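Side-chain contacts in uncharacterized protein (Mycobacterium tuberculosis, PDB 6Y56), which is MenT4, a toxin of a toxin-antitoxin system that probably acts as a nucleotidyltransferase on tRNA acceptor stems: residues 9-14 with 24-29; 71-74 with 78-81; 227-232 with 251-256. All coordinates share one frame; numbering follows the deposited sequence.

Contact 1 (9-14 with 24-29)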
ATOM      1  N   ALA A   9     -17.974  -7.445 -14.148  1.00 17.13           N
ATOM      2  CA  ALA A   9     -17.784  -8.886 -13.994  1.00 16.28           C
ATOM      3  C   ALA A   9     -16.591  -9.387 -14.804  1.00 16.32           C
ATOM      4  O   ALA A   9     -15.837 -10.254 -14.340  1.00 18.86           O
ATOM      5  CB  ALA A   9     -19.063  -9.636 -14.379  1.00 19.22           C
ATOM      6  N   ARG A  10     -16.402  -8.858 -16.014  1.00 16.43           N
ATOM      7  CA  ARG A  10     -15.228  -9.236 -16.803  1.00 16.70           C
ATOM      8  C   ARG A  10     -13.938  -8.737 -16.152  1.00 17.91           C
ATOM      9  O   ARG A  10     -12.917  -9.441 -16.151  1.00 17.11           O
ATOM     10  CB  ARG A  10     -15.359  -8.686 -18.226  1.00 19.53           C
ATOM     11  CG  ARG A  10     -14.190  -9.030 -19.142  1.00 20.68           C
ATOM     12  CD  ARG A  10     -14.512  -8.707 -20.604  1.00 28.84           C
ATOM     13  NE  ARG A  10     -15.802  -9.274 -20.983  1.00 26.67           N
ATOM     14  CZ  ARG A  10     -16.867  -8.562 -21.335  1.00 32.83           C
ATOM     15  NH1 ARG A  10     -16.800  -7.239 -21.384  1.00 35.05           N
ATOM     16  NH2 ARG A  10     -18.000  -9.179 -21.645  1.00 34.84           N
ATOM     17  N   HIS A  11     -13.968  -7.517 -15.610  1.00 15.86           N
ATOM     18  CA  HIS A  11     -12.847  -6.976 -14.845  1.00 14.94           C
ATOM     19  C   HIS A  11     -12.482  -7.878 -13.668  1.00 15.75           C
ATOM     20  O   HIS A  11     -11.310  -7.933 -13.260  1.00 16.84           O
ATOM     21  CB  HIS A  11     -13.258  -5.585 -14.372  1.00 17.50           C
ATOM     22  CG  HIS A  11     -12.149  -4.782 -13.785  1.00 15.05           C
ATOM     23  ND1 HIS A  11     -10.986  -4.500 -14.465  1.00 17.20           N
ATOM     24  CD2 HIS A  11     -12.050  -4.163 -12.587  1.00 14.66           C
ATOM     25  CE1 HIS A  11     -10.208  -3.750 -13.705  1.00 16.84           C
ATOM     26  NE2 HIS A  11     -10.832  -3.529 -12.562  1.00 14.15           N
ATOM     27  N   ALA A  12     -13.463  -8.585 -13.109  1.00 15.39           N
ATOM     28  CA  ALA A  12     -13.257  -9.574 -12.058  1.00 15.08           C
ATOM     29  C   ALA A  12     -12.885 -10.940 -12.617  1.00 18.27           C
ATOM     30  O   ALA A  12     -12.922 -11.931 -11.881  1.00 17.34           O
ATOM     31  CB  ALA A  12     -14.516  -9.695 -11.192  1.00 17.82           C
ATOM     32  N   LEU A  13     -12.541 -11.014 -13.902  1.00 16.31           N
ATOM     33  CA  LEU A  13     -12.201 -12.273 -14.568  1.00 18.90           C
ATOM     34  C   LEU A  13     -13.339 -13.284 -14.517  1.00 20.41           C
ATOM     35  O   LEU A  13     -13.107 -14.495 -14.480  1.00 21.02           O
ATOM     36  CB  LEU A  13     -10.896 -12.879 -14.037  1.00 19.85           C
ATOM     37  CG  LEU A  13      -9.604 -12.266 -14.549  1.00 21.55           C
ATOM     38  CD1 LEU A  13      -8.430 -12.904 -13.826  1.00 25.43           C
ATOM     39  CD2 LEU A  13      -9.471 -12.457 -16.054  1.00 24.54           C
ATOM     40  N   GLY A  14     -14.578 -12.804 -14.516  1.00 18.53           N
ATOM     41  CA  GLY A  14     -15.728 -13.678 -14.446  1.00 21.59           C
ATOM     42  C   GLY A  14     -15.964 -14.347 -13.111  1.00 22.35           C
ATOM     43  O   GLY A  14     -16.893 -15.154 -13.005  1.00 25.84           O
ATOM     44  N   LEU A  24     -15.103  -2.107  -6.432  1.00 14.23           N
ATOM     45  CA  LEU A  24     -14.319  -1.202  -5.596  1.00 13.77           C
ATOM     46  C   LEU A  24     -13.075  -0.718  -6.325  1.00 13.47           C
ATOM     47  O   LEU A  24     -12.717   0.462  -6.231  1.00 12.76           O
ATOM     48  CB  LEU A  24     -13.922  -1.909  -4.305  1.00 13.31           C
ATOM     49  CG  LEU A  24     -13.001  -1.083  -3.396  1.00 14.18           C
ATOM     50  CD1 LEU A  24     -13.650   0.213  -2.908  1.00 14.73           C
ATOM     51  CD2 LEU A  24     -12.580  -1.958  -2.231  1.00 14.86           C
ATOM     52  N   ASP A  25     -12.409  -1.608  -7.061  1.00 12.09           N
ATOM     53  CA  ASP A  25     -11.245  -1.220  -7.854  1.00 11.56           C
ATOM     54  C   ASP A  25     -11.600  -0.079  -8.803  1.00 11.49           C
ATOM     55  O   ASP A  25     -10.873   0.925  -8.903  1.00 13.02           O
ATOM     56  CB  ASP A  25     -10.730  -2.445  -8.629  1.00 13.00           C
ATOM     57  CG  ASP A  25      -9.461  -2.163  -9.415  1.00 15.51           C
ATOM     58  OD1 ASP A  25      -8.413  -1.929  -8.783  1.00 14.84           O
ATOM     59  OD2 ASP A  25      -9.496  -2.173 -10.670  1.00 15.81           O
ATOM     60  N   VAL A  26     -12.739  -0.202  -9.487  1.00 12.49           N
ATOM     61  CA  VAL A  26     -13.184   0.851 -10.391  1.00 14.79           C
ATOM     62  C   VAL A  26     -13.500   2.122  -9.613  1.00 12.78           C
ATOM     63  O   VAL A  26     -13.133   3.232 -10.031  1.00 12.70           O
ATOM     64  CB  VAL A  26     -14.402   0.366 -11.203  1.00 13.43           C
ATOM     65  CG1 VAL A  26     -15.010   1.505 -11.994  1.00 16.07           C
ATOM     66  CG2 VAL A  26     -14.012  -0.767 -12.125  1.00 15.83           C
ATOM     67  N   ALA A  27     -14.199   1.987  -8.477  1.00 12.69           N
ATOM     68  CA  ALA A  27     -14.543   3.155  -7.665  1.00 12.26           C
ATOM     69  C   ALA A  27     -13.293   3.888  -7.200  1.00 12.61           C
ATOM     70  O   ALA A  27     -13.252   5.125  -7.218  1.00 12.88           O
ATOM     71  CB  ALA A  27     -15.397   2.722  -6.471  1.00 14.30           C
ATOM     72  N   GLN A  28     -12.258   3.144  -6.796  1.00 12.20           N
ATOM     73  CA  GLN A  28     -11.001   3.775  -6.403  1.00 13.46           C
ATOM     74  C   GLN A  28     -10.411   4.617  -7.526  1.00 12.47           C
ATOM     75  O   GLN A  28      -9.864   5.700  -7.276  1.00 12.79           O
ATOM     76  CB  GLN A  28      -9.978   2.714  -6.013  1.00 12.57           C
ATOM     77  CG  GLN A  28     -10.282   1.956  -4.758  1.00 11.44           C
ATOM     78  CD  GLN A  28      -9.375   0.768  -4.605  1.00 12.72           C
ATOM     79  OE1 GLN A  28      -8.899   0.212  -5.599  1.00 13.47           O
ATOM     80  NE2 GLN A  28      -9.132   0.364  -3.369  1.00 14.71           N
ATOM     81  N   ASP A  29     -10.462   4.123  -8.772  1.00 12.08           N
ATOM     82  CA  ASP A  29      -9.939   4.915  -9.887  1.00 14.27           C
ATOM     83  C   ASP A  29     -10.685   6.231 -10.007  1.00 13.25           C
ATOM     84  O   ASP A  29     -10.091   7.275 -10.307  1.00 13.13           O
ATOM     85  CB  ASP A  29     -10.080   4.169 -11.215  1.00 14.35           C
ATOM     86  CG  ASP A  29      -9.258   2.909 -11.276  1.00 15.77           C
ATOM     87  OD1 ASP A  29      -8.324   2.739 -10.457  1.00 16.34           O
ATOM     88  OD2 ASP A  29      -9.550   2.088 -12.158  1.00 14.96           O
TER

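Contact 2 (71-74 with 78-81)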
ATOM      1  N   PHE A  71      -1.928   6.843   1.821  1.00 12.36           N
ATOM      2  CA  PHE A  71      -1.190   8.015   1.399  1.00 12.51           C
ATOM      3  C   PHE A  71      -0.198   8.385   2.480  1.00 11.93           C
ATOM      4  O   PHE A  71      -0.428   8.142   3.671  1.00 14.63           O
ATOM      5  CB  PHE A  71      -2.103   9.223   1.170  1.00 13.97           C
ATOM      6  CG  PHE A  71      -3.177   8.985   0.166  1.00 11.95           C
ATOM      7  CD1 PHE A  71      -2.934   9.181  -1.182  1.00 12.83           C
ATOM      8  CD2 PHE A  71      -4.437   8.557   0.562  1.00 14.82           C
ATOM      9  CE1 PHE A  71      -3.927   8.954  -2.130  1.00 14.38           C
ATOM     10  CE2 PHE A  71      -5.434   8.326  -0.379  1.00 14.75           C
ATOM     11  CZ  PHE A  71      -5.181   8.514  -1.724  1.00 14.71           C
ATOM     12  N   SER A  72       0.907   8.992   2.059  1.00 12.29           N
ATOM     13  CA  SER A  72       1.768   9.710   2.981  1.00 13.24           C
ATOM     14  C   SER A  72       1.315  11.161   2.961  1.00 12.67           C
ATOM     15  O   SER A  72       1.251  11.778   1.889  1.00 13.45           O
ATOM     16  CB  SER A  72       3.230   9.610   2.561  1.00 15.87           C
ATOM     17  OG  SER A  72       4.026  10.474   3.357  1.00 15.40           O
ATOM     18  N   ALA A  73       0.972  11.691   4.131  1.00 12.46           N
ATOM     19  CA  ALA A  73       0.491  13.068   4.246  1.00 13.29           C
ATOM     20  C   ALA A  73       0.901  13.591   5.604  1.00 13.62           C
ATOM     21  O   ALA A  73       0.158  13.479   6.585  1.00 13.45           O
ATOM     22  CB  ALA A  73      -1.028  13.143   4.083  1.00 14.23           C
ATOM     23  N   PRO A  74       2.088  14.202   5.705  1.00 13.49           N
ATOM     24  CA  PRO A  74       2.565  14.644   7.024  1.00 16.44           C
ATOM     25  C   PRO A  74       1.709  15.712   7.700  1.00 17.10           C
ATOM     26  O   PRO A  74       1.781  15.835   8.930  1.00 20.06           O
ATOM     27  CB  PRO A  74       3.980  15.160   6.728  1.00 15.64           C
ATOM     28  CG  PRO A  74       4.406  14.402   5.501  1.00 21.70           C
ATOM     29  CD  PRO A  74       3.150  14.263   4.679  1.00 16.05           C
ATOM     30  N   VAL A  78      -3.749  18.784   5.336  1.00 15.63           N
ATOM     31  CA  VAL A  78      -3.892  18.126   4.041  1.00 15.33           C
ATOM     32  C   VAL A  78      -4.802  16.909   4.164  1.00 13.77           C
ATOM     33  O   VAL A  78      -5.657  16.664   3.311  1.00 14.65           O
ATOM     34  CB  VAL A  78      -2.507  17.758   3.480  1.00 16.06           C
ATOM     35  CG1 VAL A  78      -2.642  16.809   2.299  1.00 16.05           C
ATOM     36  CG2 VAL A  78      -1.754  19.018   3.093  1.00 18.42           C
ATOM     37  N   VAL A  79      -4.637  16.138   5.242  1.00 14.65           N
ATOM     38  CA  VAL A  79      -5.513  15.000   5.499  1.00 12.91           C
ATOM     39  C   VAL A  79      -6.961  15.449   5.540  1.00 12.76           C
ATOM     40  O   VAL A  79      -7.837  14.853   4.906  1.00 13.15           O
ATOM     41  CB  VAL A  79      -5.100  14.297   6.804  1.00 13.52           C
ATOM     42  CG1 VAL A  79      -6.076  13.184   7.150  1.00 13.46           C
ATOM     43  CG2 VAL A  79      -3.675  13.759   6.695  1.00 13.85           C
ATOM     44  N   LEU A  80      -7.237  16.525   6.281  1.00 14.03           N
ATOM     45  CA  LEU A  80      -8.617  16.979   6.393  1.00 15.46           C
ATOM     46  C   LEU A  80      -9.157  17.444   5.046  1.00 15.81           C
ATOM     47  O   LEU A  80     -10.308  17.154   4.703  1.00 15.03           O
ATOM     48  CB  LEU A  80      -8.727  18.087   7.438  1.00 16.52           C
ATOM     49  CG  LEU A  80     -10.161  18.569   7.712  1.00 17.62           C
ATOM     50  CD1 LEU A  80     -11.004  17.454   8.300  1.00 20.68           C
ATOM     51  CD2 LEU A  80     -10.148  19.769   8.640  1.00 21.43           C
ATOM     52  N   GLU A  81      -8.341  18.153   4.264  1.00 14.66           N
ATOM     53  CA  GLU A  81      -8.771  18.590   2.938  1.00 15.31           C
ATOM     54  C   GLU A  81      -9.196  17.397   2.086  1.00 13.92           C
ATOM     55  O   GLU A  81     -10.271  17.407   1.469  1.00 15.52           O
ATOM     56  CB  GLU A  81      -7.636  19.375   2.279  1.00 17.30           C
ATOM     57  CG  GLU A  81      -7.889  19.791   0.837  1.00 25.15           C
ATOM     58  CD  GLU A  81      -6.635  20.337   0.165  1.00 28.99           C
ATOM     59  OE1 GLU A  81      -5.550  20.288   0.779  1.00 34.67           O
ATOM     60  OE2 GLU A  81      -6.735  20.813  -0.983  1.00 38.64           O
TER

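Contact 3 (227-232 with 251-256)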
ATOM      1  N   LEU A 227      12.720 -13.734   8.121  1.00 19.32           N
ATOM      2  CA  LEU A 227      13.296 -14.847   7.376  1.00 20.19           C
ATOM      3  C   LEU A 227      13.060 -16.212   8.001  1.00 23.40           C
ATOM      4  O   LEU A 227      13.409 -17.215   7.375  1.00 24.95           O
ATOM      5  CB  LEU A 227      14.798 -14.636   7.164  1.00 21.15           C
ATOM      6  CG  LEU A 227      15.155 -13.455   6.268  1.00 21.90           C
ATOM      7  CD1 LEU A 227      16.648 -13.468   5.986  1.00 21.07           C
ATOM      8  CD2 LEU A 227      14.353 -13.495   4.976  1.00 21.13           C
ATOM      9  N   ALA A 228      12.502 -16.292   9.204  1.00 21.81           N
ATOM     10  CA  ALA A 228      12.151 -17.602   9.732  1.00 23.80           C
ATOM     11  C   ALA A 228      11.039 -18.206   8.888  1.00 26.70           C
ATOM     12  O   ALA A 228      10.179 -17.501   8.351  1.00 27.39           O
ATOM     13  CB  ALA A 228      11.698 -17.496  11.187  1.00 24.01           C
ATOM     14  N   ALA A 229      11.070 -19.526   8.751  1.00 23.21           N
ATOM     15  CA  ALA A 229      10.043 -20.201   7.978  1.00 27.08           C
ATOM     16  C   ALA A 229       8.690 -19.963   8.630  1.00 28.33           C
ATOM     17  O   ALA A 229       8.526 -20.138   9.841  1.00 28.26           O
ATOM     18  CB  ALA A 229      10.339 -21.700   7.904  1.00 25.18           C
ATOM     19  N   ARG A 230       7.733 -19.506   7.836  1.00 29.83           N
ATOM     20  CA  ARG A 230       6.372 -19.323   8.301  1.00 31.64           C
ATOM     21  C   ARG A 230       5.479 -20.335   7.600  1.00 27.49           C
ATOM     22  O   ARG A 230       5.717 -20.713   6.450  1.00 33.48           O
ATOM     23  CB  ARG A 230       5.878 -17.888   8.054  1.00 28.28           C
ATOM     24  CG  ARG A 230       6.582 -16.811   8.897  1.00 31.80           C
ATOM     25  CD  ARG A 230       6.085 -15.376   8.596  1.00 21.82           C
ATOM     26  NE  ARG A 230       6.977 -14.355   9.154  1.00 23.72           N
ATOM     27  CZ  ARG A 230       6.728 -13.047   9.139  1.00 25.01           C
ATOM     28  NH1 ARG A 230       5.624 -12.579   8.574  1.00 22.99           N
ATOM     29  NH2 ARG A 230       7.588 -12.199   9.684  1.00 28.30           N
ATOM     30  N   SER A 231       4.473 -20.807   8.317  1.00 33.18           N
ATOM     31  CA  SER A 231       3.469 -21.683   7.738  1.00 30.17           C
ATOM     32  C   SER A 231       2.266 -20.848   7.304  1.00 23.16           C
ATOM     33  O   SER A 231       2.049 -19.741   7.799  1.00 26.17           O
ATOM     34  CB  SER A 231       3.071 -22.751   8.763  1.00 33.48           C
ATOM     35  OG  SER A 231       1.716 -23.135   8.644  1.00 24.83           O
ATOM     36  N   GLU A 232       1.488 -21.386   6.360  1.00 24.07           N
ATOM     37  CA  GLU A 232       0.289 -20.674   5.916  1.00 24.73           C
ATOM     38  C   GLU A 232      -0.617 -20.328   7.088  1.00 20.55           C
ATOM     39  O   GLU A 232      -1.320 -19.307   7.061  1.00 21.39           O
ATOM     40  CB  GLU A 232      -0.473 -21.485   4.863  1.00 29.33           C
ATOM     41  CG  GLU A 232      -1.419 -22.521   5.436  1.00 30.43           C
ATOM     42  CD  GLU A 232      -2.038 -23.393   4.367  1.00 32.17           C
ATOM     43  OE1 GLU A 232      -1.285 -23.910   3.514  1.00 42.42           O
ATOM     44  OE2 GLU A 232      -3.271 -23.585   4.388  1.00 37.53           O
ATOM     45  N   ALA A 251       3.907 -21.483  -1.871  1.00 22.77           N
ATOM     46  CA  ALA A 251       4.815 -21.046  -2.926  1.00 23.98           C
ATOM     47  C   ALA A 251       5.291 -19.617  -2.687  1.00 22.57           C
ATOM     48  O   ALA A 251       6.484 -19.316  -2.837  1.00 22.71           O
ATOM     49  CB  ALA A 251       4.138 -21.174  -4.289  1.00 24.88           C
ATOM     50  N   TRP A 252       4.375 -18.721  -2.307  1.00 19.93           N
ATOM     51  CA  TRP A 252       4.759 -17.338  -2.039  1.00 17.48           C
ATOM     52  C   TRP A 252       5.713 -17.246  -0.854  1.00 18.91           C
ATOM     53  O   TRP A 252       6.716 -16.524  -0.909  1.00 17.24           O
ATOM     54  CB  TRP A 252       3.514 -16.496  -1.764  1.00 17.31           C
ATOM     55  CG  TRP A 252       2.497 -16.467  -2.863  1.00 18.13           C
ATOM     56  CD1 TRP A 252       2.681 -16.778  -4.176  1.00 20.71           C
ATOM     57  CD2 TRP A 252       1.119 -16.117  -2.721  1.00 18.80           C
ATOM     58  NE1 TRP A 252       1.501 -16.636  -4.864  1.00 18.01           N
ATOM     59  CE2 TRP A 252       0.523 -16.240  -3.989  1.00 17.46           C
ATOM     60  CE3 TRP A 252       0.330 -15.728  -1.637  1.00 18.47           C
ATOM     61  CZ2 TRP A 252      -0.827 -15.964  -4.207  1.00 19.82           C
ATOM     62  CZ3 TRP A 252      -1.006 -15.448  -1.853  1.00 18.29           C
ATOM     63  CH2 TRP A 252      -1.571 -15.583  -3.125  1.00 17.89           C
ATOM     64  N   GLU A 253       5.398 -17.941   0.244  1.00 19.13           N
ATOM     65  CA  GLU A 253       6.254 -17.894   1.424  1.00 19.18           C
ATOM     66  C   GLU A 253       7.664 -18.356   1.090  1.00 19.81           C
ATOM     67  O   GLU A 253       8.645 -17.744   1.528  1.00 20.39           O
ATOM     68  CB  GLU A 253       5.661 -18.760   2.537  1.00 24.50           C
ATOM     69  CG  GLU A 253       6.324 -18.577   3.899  1.00 25.84           C
ATOM     70  CD  GLU A 253       7.586 -19.425   4.078  1.00 29.20           C
ATOM     71  OE1 GLU A 253       8.385 -19.109   4.983  1.00 30.35           O
ATOM     72  OE2 GLU A 253       7.779 -20.392   3.315  1.00 28.38           O
ATOM     73  N   ALA A 254       7.781 -19.433   0.311  1.00 23.27           N
ATOM     74  CA  ALA A 254       9.095 -19.957  -0.039  1.00 25.23           C
ATOM     75  C   ALA A 254       9.868 -18.980  -0.912  1.00 21.93           C
ATOM     76  O   ALA A 254      11.060 -18.750  -0.677  1.00 22.64           O
ATOM     77  CB  ALA A 254       8.957 -21.312  -0.732  1.00 26.46           C
ATOM     78  N   ARG A 255       9.212 -18.402  -1.929  1.00 19.39           N
ATOM     79  CA  ARG A 255       9.914 -17.479  -2.813  1.00 18.84           C
ATOM     80  C   ARG A 255      10.349 -16.227  -2.065  1.00 18.58           C
ATOM     81  O   ARG A 255      11.465 -15.735  -2.266  1.00 17.90           O
ATOM     82  CB  ARG A 255       9.059 -17.089  -4.025  1.00 23.50           C
ATOM     83  CG  ARG A 255       9.852 -16.246  -5.030  1.00 26.87           C
ATOM     84  CD  ARG A 255       8.997 -15.363  -5.921  1.00 31.60           C
ATOM     85  NE  ARG A 255       8.517 -16.086  -7.094  1.00 32.65           N
ATOM     86  CZ  ARG A 255       7.646 -15.596  -7.969  1.00 33.77           C
ATOM     87  NH1 ARG A 255       7.164 -14.369  -7.812  1.00 29.84           N
ATOM     88  NH2 ARG A 255       7.261 -16.330  -9.006  1.00 36.36           N
ATOM     89  N   VAL A 256       9.482 -15.703  -1.197  1.00 16.72           N
ATOM     90  CA  VAL A 256       9.808 -14.493  -0.442  1.00 16.05           C
ATOM     91  C   VAL A 256      10.960 -14.762   0.521  1.00 15.86           C
ATOM     92  O   VAL A 256      11.937 -14.010   0.576  1.00 15.28           O
ATOM     93  CB  VAL A 256       8.548 -13.958   0.270  1.00 14.53           C
ATOM     94  CG1 VAL A 256       8.902 -12.917   1.349  1.00 18.31           C
ATOM     95  CG2 VAL A 256       7.569 -13.372  -0.746  1.00 17.20           C
TER

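Contact 1 (9-14 with 24-29)
His-11, the last residue of helix 5-11, reaches across to helix 19-38 and donates NE2-H to Asp-25 OD2 over 2.7 Å. The bond is nearly straight, 166° at the hydrogen, and the acceptor lies almost in the ring plane, so the imidazole meets the carboxylate edge-on. On the Asp-25 side the N-H arrives at the anti position of OD2, 23° out of the carboxylate plane, and the two flat groups are only modestly turned from each other. Beside the bond, Val-26 CG2 approaches the ring obliquely, 3.9 Å from His-11 CD2. With CG anti to the backbone N (chi1 -169°), the histidine ring extends from the helix end toward its partner. Asp-25 is itself held from further out: Arg-55 makes a salt bridge to OD2 and Lys-56 one to OD1, while Lys-56 also pairs with Asp-29 OD1. The buried carboxylate thus has several positive or N-H partners, which would favour its ionised form. Just behind His-11 the helix ends in a Schellman motif, with Gly-14 N bonded to Ala-9 O and Leu-13, at positive phi, as the C-prime residue. Overall this is a His-carboxylate hydrogen bond joining two successive N-terminal helices.

Contact 2 (71-74 with 78-81)
Ala-73 meets helix 76-86 through its single methyl group, which packs on Val-78 and Val-79 just past the end of strand 68-72. The approach to it begins at Phe-71 and Ser-72, the last two residues of that strand. Phe-71 is bonded through its backbone to Glu-127 and Ala-129 of the neighbouring strand, and its ring is packed against Leu-32 and Leu-35 of helix 19-38. Ser-72 is paired with Val-47 of the strand on the other flank. Next comes Ala-73, its backbone still hydrogen-bonded to Ala-129, whose CB points at the helix and lies 3.8 Å from Val-79 CG2. The same CG2 methyl is also 3.8 Å from Ala-73 O, so it rests against both the side chain and the carbonyl of one residue. Val-79 presents this branch because CG1 stands anti to its backbone N (chi1 175°), which puts CG2 beside that nitrogen and on the side of the strand end. Val-78 adds a looser touch, its CG1 4.4 Å from Ala-73 CB. The contact closes a tight strand-to-helix turn of the nucleotidyltransferase fold: strand 68-72 is an inner strand of the mixed sheet, flanked by 47-49 and 125-129, and from it the chain passes through a short turn into helix 76-86. Phe-128 of strand 125-129 touches both Ala-73 and Val-79, extending the apolar cluster, while Ala-73 O accepts a hydrogen bond from Arg-106 NH1.

Contact 3 (227-232 with 251-256)
Glu-253, on helix 249-259, turns its carboxylate to the backbone of the loop at Arg-230, and hydrogen bonding carries the contact. Arg-230 N donates to Glu-253 OE1 over 3.0 Å, and the bond is close to straight at 172°. The N-H comes in from above the carboxylate, 53° out of its plane. The glutamate gets there by a bend: CG stands anti to the backbone N, and chi2 of -84° then folds the carboxylate over toward the loop. Van der Waals contacts flank this bond. Glu-253 OE1 is 3.6 Å from Ala-229 CA, and the side chain passes close to the carbonyl of Arg-230, with Glu-253 CG 3.4 Å from Arg-230 O. That carbonyl oxygen is an acceptor like OE1, and no bond joins the two. Charge pairing comes mainly from elsewhere in the helix: Glu-253 OE1 makes a salt bridge to Arg-257 NE. The guanidinium of Arg-230 instead leads away on an extended chain, where NH2 bonds to Tyr-174 O and the group makes a cation-pi contact with the Tyr-174 ring. A single carboxylate oxygen therefore accepts both a main-chain N-H and an arginine N-H, so its negative charge is probably well compensated and the loop backbone is fixed at Arg-230 to the helix.

In the fold
From the N terminus, contact 1 comes first and closes the short connection between helix 5-11 and helix 19-38. Contact 2 follows, bridging only the three residues between 71-74 and 78-81, and joins strand 68-72 of the mixed sheet to helix 76-86. Contact 3 closes a wider loop of 18 residues, tying the segment after helix 224-227 to helix 249-259. The three lie in series, neither nested nor crossing. None touches another: the nearest atoms of contacts 1 and 2 are about 8 Å apart, and contacts 2 and 3 sit on opposite sides of the chain's centre. Helix 19-38 carries one side of contact 1 and also packs on strand 68-72.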